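Local coordinates for leucine-rich-repeat protein (PDB 4WNR) that binds GDP and magnesium through the Roc G-domain of a Roco protein, to which a COR-A domain is joined, and may have serine/threonine kinase activity as a whole protein, at residues A[268-273]-A[319-324]; A[262-267]-A[329-334]; A[226-231]-A[245-250]. All blocks are in the same frame, centred on the assembly; numbering follows the deposited sequence.

In the fold
All three contacts lie in the COR-A part of the chain, away from the GDP pocket of the Roc domain. Along the chain contact 3 closes first, joining helix 228-237 to helix 243-256. The loop after that helix and strand 271-272 then supply the first segments of contacts 2 and 1, and helix 322-331 returns to meet both, its N-terminal end in contact 1 and its C-terminal end in contact 2. The centres of contacts 1 and 2 are about 11 Å apart, those of 1 and 3 about 14 Å, and those of 2 and 3 about 18 Å. Contact 1 touches each of the others, whereas contacts 2 and 3 do not meet, so residues 268-273 join the start of helix 228-237 to helix 322-331.

Contact 1 of 3, residues A[268-273]-A[319-324]; sequences LDTHVL and PERYGY
Thr270 and Tyr324 bring the two backbones to their nearest approach, 7.3 Å between CA atoms, where the chain around Thr270 faces the first turn of helix 322-331. Both residues direct their side chains toward the other segment. Thr270 lies over one face of the Tyr324 ring in a CH-pi contact, its CB 3.8 Å from the ring centroid and displaced toward the rim. Its OG1, on the same face, is 3.6 Å from Tyr324 CD1. Two residues on, Val272 CG2 comes within 3.6 Å of Tyr324 OH, so one tyrosine meets the side chains of both Thr270 and Val272. Arg321 adds the polar half: its chain bends at CB-CG (chi2 -62°), which places CD, and the guanidinium receives its partners at the edge. NH1 donates to Asp269 OD2 at 2.8 Å and to Thr270 OG1 at 3.1 Å, while NH2 gives a weak second bond to OD2. The donor NH1 stands above the carboxylate plane, although the planes of carboxylate and guanidinium are only 23° apart. Two residues thus fix the guanidinium, and the threonine serves ring and cation together. The other carboxylate oxygen of Asp269 is engaged by Thr227 OG1, next to helix 228-237. Within this COR-A part, Phe225 of strand 225-226, antiparallel to strand 271-272, touches Thr270 and Arg321, whereas Trp277 and Ile278 of helix 275-286 pack on Val272 and Tyr324.

Contact 2 of 3, residues A[262-267]-A[329-334]; sequences FKDISL and MKKFEL
Phe262 and Phe332 meet tip to tip, the CE1 atom of Phe262 lying 3.6 Å from CZ of Phe332. That CE1 sits at the edge of the Phe332 ring, near its plane; the two planes are inclined at 64° and the centroids lie 5.7 Å apart. Beside this pair the long side chain of Lys331 runs across to the 262-267 loop. Its CD meets Leu267 CD2 at 4.2 Å, and its CE lies 4.1 Å from Phe262 CD1 and 3.5 Å from Asp264 OD1. CG anti to the backbone N (chi1 -163°) starts Lys331 on this course, and the chain bends only at its last torsion, leaving NZ 4.0 Å from Asp264 OD2 in a long salt bridge. An alanine in place of Phe262 would probably leave the tip of Phe332 without this aromatic partner and open a gap beside the Lys331 methylenes. Next outward, Leu328 of helix 322-331 packs on Phe262 and Leu267, while Phe332, touching Phe109 and Gln108, brings this COR-A contact against the Roc domain. A Schellman motif ends this helix, with Glu333 at its positive-phi position, Leu334 N bonded to Met329 O and Glu333 N to Lys330 O. Carbon-to-carbon packing of Phe262, Phe332, Leu267 and the Lys331 chain carries much of this surface contact, and the charge pair, too long for a close bridge, is likely to add a mainly diffuse electrostatic attraction.

Contact 3 of 3, residues A[226-231]-A[245-250]; sequences ITYEEY and SQNTLV
Tyr231 sends its phenol across to a helix backbone: OH donates to Gln246 O at 3.1 Å, lying in the carbonyl plane on a lone pair, with a C=O...O angle of 136°. The same oxygen also accepts the weak helical bond from Val250 N, so this carbonyl has a partner both within its helix and across the interface. Tyr231 CG is anti to the backbone N (chi1 172°), which sets the ring off toward helix 243-256. There CG1 of Val250 is modelled over one face of the ring, too close for its exact place to be trusted, and the phenol end also lies beside the Leu249 side chain. Helix 228-237, begun by Thr227 as N-cap, and helix 243-256 are consecutive in the COR-A domain and form a helical pair with a short connection; within 226-231 and 245-250 the nearest CA atoms are those of Tyr231 and Gln246, 8.8 Å apart. Tyr228 crosses Asn247 at about a right angle; OD1 lies at the ring edge, 2.7 Å from Tyr228 OH. Arg232 makes a cation-pi contact with Tyr228, and the ring of His271 also meets it. Trp211 and Val214 of helix 209-220 touch Leu249.

Contact 1 of 3, residues A[268-273]-A[319-324]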
# COMPACT_ATOMS: atom_id res chain seq x y z
N LEU A 268 13.40 -4.88 10.16
CA LEU A 268 13.15 -6.20 9.57
C LEU A 268 12.48 -7.22 10.49
O LEU A 268 11.95 -8.22 10.01
CB LEU A 268 14.44 -6.78 8.98
CG LEU A 268 15.60 -7.17 9.90
CD1 LEU A 268 15.33 -8.47 10.64
CD2 LEU A 268 16.89 -7.30 9.11
N ASP A 269 12.52 -6.99 11.80
CA ASP A 269 11.91 -7.93 12.74
C ASP A 269 10.39 -7.92 12.66
O ASP A 269 9.75 -8.96 12.75
CB ASP A 269 12.36 -7.63 14.18
CG ASP A 269 12.00 -8.74 15.15
OD1 ASP A 269 12.23 -9.93 14.82
OD2 ASP A 269 11.50 -8.44 16.25
N THR A 270 9.81 -6.73 12.49
CA THR A 270 8.36 -6.56 12.49
C THR A 270 7.74 -6.87 11.12
O THR A 270 8.02 -6.20 10.13
CB THR A 270 7.97 -5.12 12.89
OG1 THR A 270 8.69 -4.75 14.07
CG2 THR A 270 6.47 -5.01 13.16
N HIS A 271 6.89 -7.90 11.09
CA HIS A 271 6.11 -8.25 9.90
C HIS A 271 4.65 -7.90 10.15
O HIS A 271 3.91 -8.69 10.76
CB HIS A 271 6.23 -9.75 9.59
CG HIS A 271 7.61 -10.17 9.18
ND1 HIS A 271 8.70 -10.04 10.00
CD2 HIS A 271 8.06 -10.74 8.03
CE1 HIS A 271 9.78 -10.50 9.37
NE2 HIS A 271 9.41 -10.93 8.18
N VAL A 272 4.23 -6.73 9.69
CA VAL A 272 2.90 -6.21 9.98
C VAL A 272 1.84 -6.88 9.10
O VAL A 272 1.95 -6.89 7.87
CB VAL A 272 2.84 -4.68 9.80
CG1 VAL A 272 1.43 -4.15 10.05
CG2 VAL A 272 3.83 -4.00 10.73
N LEU A 273 0.81 -7.42 9.75
CA LEU A 273 -0.32 -8.05 9.06
C LEU A 273 -1.52 -7.10 8.92
O LEU A 273 -2.29 -7.20 7.97
CB LEU A 273 -0.76 -9.33 9.79
CG LEU A 273 -0.02 -10.62 9.42
CD1 LEU A 273 1.49 -10.46 9.52
CD2 LEU A 273 -0.50 -11.76 10.30
N PRO A 319 6.84 -2.15 23.90
CA PRO A 319 8.03 -1.30 23.97
C PRO A 319 9.11 -1.63 22.93
O PRO A 319 9.78 -0.73 22.43
CB PRO A 319 8.56 -1.56 25.39
CG PRO A 319 7.32 -1.84 26.17
CD PRO A 319 6.43 -2.61 25.24
N GLU A 320 9.26 -2.92 22.60
CA GLU A 320 10.23 -3.35 21.58
C GLU A 320 9.90 -2.87 20.17
O GLU A 320 10.78 -2.85 19.30
CB GLU A 320 10.41 -4.88 21.59
CG GLU A 320 9.16 -5.69 21.30
CD GLU A 320 8.43 -6.13 22.56
OE1 GLU A 320 8.29 -5.30 23.48
OE2 GLU A 320 7.97 -7.29 22.62
N ARG A 321 8.64 -2.49 19.94
CA ARG A 321 8.21 -1.96 18.64
C ARG A 321 8.23 -0.42 18.59
O ARG A 321 7.84 0.17 17.59
CB ARG A 321 6.81 -2.47 18.29
CG ARG A 321 6.62 -3.97 18.45
CD ARG A 321 7.54 -4.77 17.53
NE ARG A 321 7.80 -6.11 18.05
CZ ARG A 321 8.66 -6.98 17.50
NH1 ARG A 321 9.35 -6.66 16.42
NH2 ARG A 321 8.82 -8.17 18.05
N TYR A 322 8.70 0.21 19.66
CA TYR A 322 8.87 1.67 19.69
C TYR A 322 9.95 2.08 18.70
O TYR A 322 9.80 3.07 17.99
CB TYR A 322 9.25 2.15 21.10
CG TYR A 322 8.12 2.18 22.11
CD1 TYR A 322 6.95 1.44 21.93
CD2 TYR A 322 8.23 2.93 23.28
CE1 TYR A 322 5.93 1.47 22.86
CE2 TYR A 322 7.22 2.96 24.22
CZ TYR A 322 6.07 2.23 24.01
OH TYR A 322 5.05 2.26 24.93
N GLY A 323 11.03 1.30 18.66
CA GLY A 323 12.11 1.51 17.70
C GLY A 323 11.63 1.37 16.26
O GLY A 323 12.02 2.14 15.40
N TYR A 324 10.78 0.38 16.02
CA TYR A 324 10.20 0.16 14.69
C TYR A 324 9.45 1.39 14.20
O TYR A 324 9.72 1.90 13.12
CB TYR A 324 9.27 -1.05 14.68
CG TYR A 324 8.49 -1.22 13.39
CD1 TYR A 324 9.12 -1.69 12.24
CD2 TYR A 324 7.14 -0.90 13.32
CE1 TYR A 324 8.41 -1.84 11.05
CE2 TYR A 324 6.43 -1.05 12.14
CZ TYR A 324 7.07 -1.52 11.01
OH TYR A 324 6.37 -1.67 9.84

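Contact 2 of 3, residues A[262-267]-A[329-334]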
# COMPACT_ATOMS: atom_id res chain seq x y z
N PHE A 262 10.01 -4.39 5.73
CA PHE A 262 11.17 -3.65 5.23
C PHE A 262 12.45 -4.39 5.61
O PHE A 262 12.50 -5.05 6.64
CB PHE A 262 11.18 -2.24 5.80
CG PHE A 262 10.02 -1.40 5.36
CD1 PHE A 262 10.05 -0.73 4.15
CD2 PHE A 262 8.89 -1.28 6.16
CE1 PHE A 262 8.98 0.04 3.73
CE2 PHE A 262 7.81 -0.51 5.75
CZ PHE A 262 7.86 0.15 4.54
N LYS A 263 13.47 -4.26 4.76
CA LYS A 263 14.72 -5.01 4.93
C LYS A 263 15.81 -4.23 5.68
O LYS A 263 16.96 -4.67 5.73
CB LYS A 263 15.23 -5.47 3.56
CG LYS A 263 14.38 -6.57 2.95
CD LYS A 263 14.78 -6.88 1.51
CE LYS A 263 14.25 -5.84 0.54
NZ LYS A 263 14.47 -6.23 -0.88
N ASP A 264 15.45 -3.08 6.26
CA ASP A 264 16.37 -2.34 7.12
C ASP A 264 16.54 -3.09 8.44
O ASP A 264 15.59 -3.70 8.94
CB ASP A 264 15.85 -0.93 7.40
CG ASP A 264 15.72 -0.09 6.14
OD1 ASP A 264 15.22 -0.62 5.12
OD2 ASP A 264 16.12 1.10 6.16
N ILE A 265 17.75 -3.06 8.99
CA ILE A 265 18.08 -3.85 10.19
C ILE A 265 17.26 -3.45 11.43
O ILE A 265 17.02 -4.29 12.30
CB ILE A 265 19.59 -3.81 10.53
CG1 ILE A 265 20.08 -2.38 10.79
CG2 ILE A 265 20.39 -4.46 9.42
CD1 ILE A 265 21.48 -2.31 11.36
N SER A 266 16.85 -2.19 11.50
CA SER A 266 16.02 -1.70 12.60
C SER A 266 14.52 -1.97 12.39
O SER A 266 13.73 -1.83 13.32
CB SER A 266 16.25 -0.21 12.82
OG SER A 266 15.99 0.53 11.64
N LEU A 267 14.15 -2.36 11.17
CA LEU A 267 12.74 -2.60 10.81
C LEU A 267 12.40 -4.05 10.48
O LEU A 267 11.23 -4.43 10.53
CB LEU A 267 12.36 -1.71 9.62
CG LEU A 267 11.81 -0.31 9.91
CD1 LEU A 267 12.64 0.44 10.94
CD2 LEU A 267 11.73 0.50 8.62
N MET A 329 9.14 6.05 10.84
CA MET A 329 8.82 7.47 10.62
C MET A 329 10.04 8.26 10.14
O MET A 329 9.91 9.15 9.30
CB MET A 329 8.27 8.10 11.89
CG MET A 329 6.84 7.69 12.21
SD MET A 329 6.28 8.31 13.81
CE MET A 329 6.22 10.07 13.50
N LYS A 330 11.21 7.93 10.67
CA LYS A 330 12.48 8.53 10.23
C LYS A 330 12.78 8.22 8.76
O LYS A 330 13.24 9.09 8.02
CB LYS A 330 13.65 8.03 11.09
CG LYS A 330 13.81 8.75 12.42
CD LYS A 330 14.94 8.15 13.25
CE LYS A 330 16.30 8.27 12.56
NZ LYS A 330 17.43 7.96 13.48
N LYS A 331 12.50 6.98 8.36
CA LYS A 331 12.81 6.50 7.02
C LYS A 331 12.14 7.35 5.94
O LYS A 331 12.78 7.74 4.96
CB LYS A 331 12.37 5.04 6.86
CG LYS A 331 13.00 4.32 5.69
CD LYS A 331 12.23 3.05 5.35
CE LYS A 331 13.08 2.07 4.56
NZ LYS A 331 13.74 2.68 3.37
N PHE A 332 10.85 7.62 6.12
CA PHE A 332 10.06 8.36 5.13
C PHE A 332 9.93 9.86 5.44
O PHE A 332 9.05 10.53 4.89
CB PHE A 332 8.67 7.72 5.00
CG PHE A 332 8.71 6.30 4.50
CD1 PHE A 332 8.87 6.03 3.15
CD2 PHE A 332 8.60 5.24 5.38
CE1 PHE A 332 8.91 4.73 2.69
CE2 PHE A 332 8.64 3.93 4.93
CZ PHE A 332 8.79 3.68 3.58
N GLU A 333 10.81 10.37 6.30
CA GLU A 333 10.92 11.80 6.58
C GLU A 333 9.66 12.42 7.22
O GLU A 333 9.30 13.56 6.93
CB GLU A 333 11.32 12.58 5.32
CG GLU A 333 12.55 12.01 4.61
CD GLU A 333 13.05 12.90 3.49
OE1 GLU A 333 13.14 14.12 3.70
OE2 GLU A 333 13.36 12.36 2.41
N LEU A 334 9.02 11.65 8.09
CA LEU A 334 7.97 12.17 8.97
C LEU A 334 8.59 12.58 10.31
O LEU A 334 7.90 13.06 11.21
CB LEU A 334 6.88 11.12 9.20
CG LEU A 334 5.87 10.87 8.08
CD1 LEU A 334 6.56 10.40 6.80
CD2 LEU A 334 4.83 9.87 8.53

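Contact 3 of 3, residues A[226-231]-A[245-250]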
# COMPACT_ATOMS: atom_id res chain seq x y z
N ILE A 226 3.78 -10.07 13.35
CA ILE A 226 4.53 -11.22 13.83
C ILE A 226 6.03 -10.95 13.73
O ILE A 226 6.48 -10.22 12.84
CB ILE A 226 4.18 -12.52 13.07
CG1 ILE A 226 4.44 -12.36 11.56
CG2 ILE A 226 2.73 -12.91 13.34
CD1 ILE A 226 4.16 -13.60 10.74
N THR A 227 6.80 -11.54 14.64
CA THR A 227 8.26 -11.39 14.62
C THR A 227 8.87 -12.31 13.56
O THR A 227 8.20 -13.21 13.05
CB THR A 227 8.90 -11.64 16.01
OG1 THR A 227 10.33 -11.54 15.90
CG2 THR A 227 8.54 -13.00 16.59
N TYR A 228 10.14 -12.08 13.24
CA TYR A 228 10.83 -12.81 12.18
C TYR A 228 11.07 -14.28 12.56
O TYR A 228 11.22 -15.14 11.68
CB TYR A 228 12.14 -12.11 11.82
CG TYR A 228 12.78 -12.48 10.49
CD1 TYR A 228 12.01 -12.91 9.40
CD2 TYR A 228 14.15 -12.37 10.31
CE1 TYR A 228 12.60 -13.23 8.19
CE2 TYR A 228 14.75 -12.69 9.10
CZ TYR A 228 13.97 -13.12 8.04
OH TYR A 228 14.57 -13.44 6.85
N GLU A 229 11.11 -14.55 13.86
CA GLU A 229 11.19 -15.92 14.38
C GLU A 229 9.89 -16.68 14.11
O GLU A 229 9.92 -17.84 13.71
CB GLU A 229 11.48 -15.90 15.89
CG GLU A 229 11.61 -17.26 16.56
CD GLU A 229 12.79 -18.08 16.05
OE1 GLU A 229 13.77 -17.49 15.55
OE2 GLU A 229 12.73 -19.33 16.17
N GLU A 230 8.76 -16.00 14.32
CA GLU A 230 7.44 -16.60 14.13
C GLU A 230 7.17 -16.91 12.66
O GLU A 230 6.53 -17.91 12.34
CB GLU A 230 6.34 -15.69 14.68
CG GLU A 230 6.27 -15.66 16.20
CD GLU A 230 5.28 -14.64 16.74
OE1 GLU A 230 4.66 -14.91 17.79
OE2 GLU A 230 5.12 -13.56 16.12
N TYR A 231 7.64 -16.04 11.77
CA TYR A 231 7.51 -16.26 10.33
C TYR A 231 8.29 -17.49 9.87
O TYR A 231 7.79 -18.29 9.09
CB TYR A 231 7.97 -15.03 9.54
CG TYR A 231 8.04 -15.27 8.05
CD1 TYR A 231 6.88 -15.28 7.28
CD2 TYR A 231 9.25 -15.50 7.42
CE1 TYR A 231 6.93 -15.51 5.91
CE2 TYR A 231 9.31 -15.74 6.05
CZ TYR A 231 8.15 -15.74 5.31
OH TYR A 231 8.21 -15.97 3.95
N SER A 245 14.90 -19.34 0.32
CA SER A 245 13.52 -19.39 -0.17
C SER A 245 12.58 -18.56 0.71
O SER A 245 11.63 -17.95 0.21
CB SER A 245 13.03 -20.83 -0.26
OG SER A 245 13.80 -21.58 -1.18
N GLN A 246 12.84 -18.55 2.01
CA GLN A 246 12.05 -17.78 2.97
C GLN A 246 12.12 -16.27 2.70
O GLN A 246 11.11 -15.57 2.81
CB GLN A 246 12.50 -18.08 4.41
CG GLN A 246 11.94 -19.38 4.97
CD GLN A 246 12.64 -19.84 6.24
OE1 GLN A 246 13.66 -19.27 6.65
NE2 GLN A 246 12.10 -20.88 6.87
N ASN A 247 13.30 -15.79 2.36
CA ASN A 247 13.52 -14.36 2.10
C ASN A 247 12.95 -13.88 0.77
O ASN A 247 12.55 -12.72 0.64
CB ASN A 247 15.02 -14.02 2.17
CG ASN A 247 15.59 -14.19 3.57
OD1 ASN A 247 14.90 -14.63 4.49
ND2 ASN A 247 16.86 -13.85 3.73
N THR A 248 12.93 -14.76 -0.23
CA THR A 248 12.30 -14.45 -1.51
C THR A 248 10.78 -14.34 -1.34
O THR A 248 10.14 -13.54 -2.02
CB THR A 248 12.62 -15.53 -2.56
OG1 THR A 248 14.04 -15.64 -2.71
CG2 THR A 248 12.02 -15.19 -3.92
N LEU A 249 10.23 -15.14 -0.44
CA LEU A 249 8.79 -15.19 -0.21
C LEU A 249 8.25 -13.92 0.46
O LEU A 249 7.19 -13.44 0.07
CB LEU A 249 8.44 -16.43 0.63
CG LEU A 249 6.96 -16.69 0.95
CD1 LEU A 249 6.10 -16.68 -0.30
CD2 LEU A 249 6.82 -18.02 1.68
N VAL A 250 8.96 -13.39 1.45
CA VAL A 250 8.54 -12.15 2.12
C VAL A 250 8.57 -10.94 1.19
O VAL A 250 7.72 -10.05 1.30
CB VAL A 250 9.38 -11.81 3.39
CG1 VAL A 250 9.11 -12.82 4.49
CG2 VAL A 250 10.87 -11.73 3.09